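Local coordinates for putative uncharacterized protein (Pseudomonas phage 201phi2-1, PDB 3R4V) that is of unknown function but belongs to the phage tubulin-like proteins and carries guanosine-5'-diphosphate in the model, at residues 183-188 / 237-242. Numbering follows the deposited sequence.
Sequences HGRLDV and SKEVAF
Arg185 and Glu239 meet end-on in a two-nitrogen salt bridge. Arg185 NH2 lies 3.1 Å from Glu239 OE2, its N-H...O angle 150°. Arg185 NH1 reaches Glu239 OE1 at 3.2 Å, and a weak third bond runs from NH2 to OE1. Both oxygens are approached on their syn side, yet the guanidinium and carboxylate planes are turned 37° apart, a twisted version of the flat bidentate pair. A water closes a small ring beside it, accepting from Arg185 NH1 at 2.9 Å in the guanidinium plane and donating to Glu239 OE1 at 2.7 Å.

The side chains arrive from opposite directions across a backbone gap of 12.8 Å between Arg185 CA and Glu239 CA. Glu239 spans its share as an extended chain, CG anti to the backbone N (chi1 175°). Arg185 projects from the type II turn His183 to Leu186, whose Gly184 backbone is hydrogen-bonded to Ile252. Both side chains also touch Val250 on strand 247-252, outermost in the sheet of this chain. The bridge itself joins the loop before helix 188-195 to the loop following strand 228-233. Only the charged groups touch across the segments, burying just 75 Å² at the surface, consistent with a mainly polar contact whose charges nearby solvent probably screens.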
loop_
_atom_site.group_PDB
_atom_site.type_symbol
_atom_site.label_atom_id
_atom_site.label_comp_id
_atom_site.label_asym_id
_atom_site.label_seq_id
_atom_site.Cartn_x
_atom_site.Cartn_y
_atom_site.Cartn_z
ATOM N N HIS A 183 4.544 -7.969 -23.423
ATOM C CA HIS A 183 5.048 -6.780 -24.106
ATOM C C HIS A 183 6.389 -7.027 -24.789
ATOM O O HIS A 183 7.254 -7.719 -24.251
ATOM C CB HIS A 183 5.177 -5.622 -23.121
ATOM C CG HIS A 183 3.982 -5.457 -22.243
ATOM N ND1 HIS A 183 2.697 -5.397 -22.744
ATOM C CD2 HIS A 183 3.871 -5.357 -20.899
ATOM C CE1 HIS A 183 1.847 -5.261 -21.741
ATOM N NE2 HIS A 183 2.534 -5.236 -20.611
ATOM N N GLY A 184 6.562 -6.454 -25.973
ATOM C CA GLY A 184 7.829 -6.559 -26.665
ATOM C C GLY A 184 8.938 -5.894 -25.873
ATOM O O GLY A 184 8.729 -4.835 -25.273
ATOM N N ARG A 185 10.112 -6.525 -25.865
ATOM C CA ARG A 185 11.310 -5.966 -25.234
ATOM C C ARG A 185 11.336 -6.053 -23.705
ATOM O O ARG A 185 12.366 -5.792 -23.091
ATOM C CB ARG A 185 11.536 -4.521 -25.690
ATOM C CG ARG A 185 11.923 -4.415 -27.159
ATOM C CD ARG A 185 11.621 -3.050 -27.745
ATOM N NE ARG A 185 12.357 -1.978 -27.084
ATOM C CZ ARG A 185 12.271 -0.698 -27.434
ATOM N NH1 ARG A 185 11.483 -0.338 -28.442
ATOM N NH2 ARG A 185 12.973 0.217 -26.777
ATOM N N LEU A 186 10.219 -6.432 -23.092
ATOM C CA LEU A 186 10.126 -6.400 -21.630
ATOM C C LEU A 186 10.114 -7.789 -20.988
ATOM O O LEU A 186 9.189 -8.584 -21.189
ATOM C CB LEU A 186 8.905 -5.595 -21.183
ATOM C CG LEU A 186 8.905 -5.203 -19.707
ATOM C CD1 LEU A 186 9.974 -4.147 -19.443
ATOM C CD2 LEU A 186 7.536 -4.700 -19.286
ATOM N N ASP A 187 11.140 -8.024 -20.174
ATOM C CA ASP A 187 11.435 -9.293 -19.526
ATOM C C ASP A 187 10.881 -9.336 -18.102
ATOM O O ASP A 187 10.553 -8.298 -17.521
ATOM C CB ASP A 187 12.958 -9.415 -19.438
ATOM C CG ASP A 187 13.447 -10.808 -19.689
ATOM O OD1 ASP A 187 12.779 -11.762 -19.243
ATOM O OD2 ASP A 187 14.510 -10.946 -20.333
ATOM N N VAL A 188 10.793 -10.531 -17.524
ATOM C CA VAL A 188 10.525 -10.634 -16.096
ATOM C C VAL A 188 11.709 -10.054 -15.328
ATOM O O VAL A 188 11.546 -9.466 -14.255
ATOM C CB VAL A 188 10.301 -12.085 -15.639
ATOM C CG1 VAL A 188 10.224 -12.143 -14.121
ATOM C CG2 VAL A 188 9.036 -12.645 -16.246
ATOM N N SER A 237 6.440 4.653 -32.213
ATOM C CA SER A 237 6.965 5.889 -32.779
ATOM C C SER A 237 7.048 6.999 -31.731
ATOM O O SER A 237 7.774 7.976 -31.909
ATOM C CB SER A 237 6.120 6.348 -33.976
ATOM O OG SER A 237 4.995 7.102 -33.558
ATOM N N LYS A 238 6.314 6.841 -30.635
ATOM C CA LYS A 238 6.243 7.877 -29.605
ATOM C C LYS A 238 7.281 7.706 -28.488
ATOM O O LYS A 238 7.316 8.487 -27.535
ATOM C CB LYS A 238 4.831 7.941 -29.011
ATOM C CG LYS A 238 3.764 8.413 -29.993
ATOM C CD LYS A 238 2.376 8.392 -29.367
ATOM C CE LYS A 238 2.295 9.313 -28.157
ATOM N NZ LYS A 238 0.999 9.182 -27.425
ATOM N N GLU A 239 8.126 6.688 -28.600
ATOM C CA GLU A 239 9.118 6.434 -27.565
ATOM C C GLU A 239 10.140 7.562 -27.490
ATOM O O GLU A 239 10.817 7.854 -28.466
ATOM C CB GLU A 239 9.832 5.103 -27.803
ATOM C CG GLU A 239 10.968 4.839 -26.823
ATOM C CD GLU A 239 11.704 3.547 -27.113
ATOM O OE1 GLU A 239 11.222 2.768 -27.962
ATOM O OE2 GLU A 239 12.763 3.311 -26.492
ATOM N N VAL A 240 10.237 8.189 -26.322
ATOM C CA VAL A 240 11.214 9.243 -26.081
ATOM C C VAL A 240 11.956 8.975 -24.777
ATOM O O VAL A 240 11.339 8.825 -23.723
ATOM C CB VAL A 240 10.547 10.626 -26.006
ATOM C CG1 VAL A 240 11.528 11.658 -25.477
ATOM C CG2 VAL A 240 10.016 11.033 -27.373
ATOM N N ALA A 241 13.280 8.900 -24.853
ATOM C CA ALA A 241 14.089 8.636 -23.672
ATOM C C ALA A 241 14.221 9.895 -22.827
ATOM O O ALA A 241 15.234 10.587 -22.884
ATOM C CB ALA A 241 15.466 8.120 -24.077
ATOM N N PHE A 242 13.193 10.187 -22.037
ATOM C CA PHE A 242 13.151 11.420 -21.260
ATOM C C PHE A 242 13.570 11.188 -19.812
ATOM O O PHE A 242 13.730 10.047 -19.377
ATOM C CB PHE A 242 11.737 11.992 -21.281
ATOM C CG PHE A 242 10.719 11.094 -20.642
ATOM C CD1 PHE A 242 10.540 11.095 -19.272
ATOM C CD2 PHE A 242 9.943 10.245 -21.413
ATOM C CE1 PHE A 242 9.605 10.270 -18.682
ATOM C CE2 PHE A 242 9.007 9.414 -20.828
ATOM C CZ PHE A 242 8.839 9.428 -19.459
HETATM O O HOH W 1 10.214 1.632 -30.144
#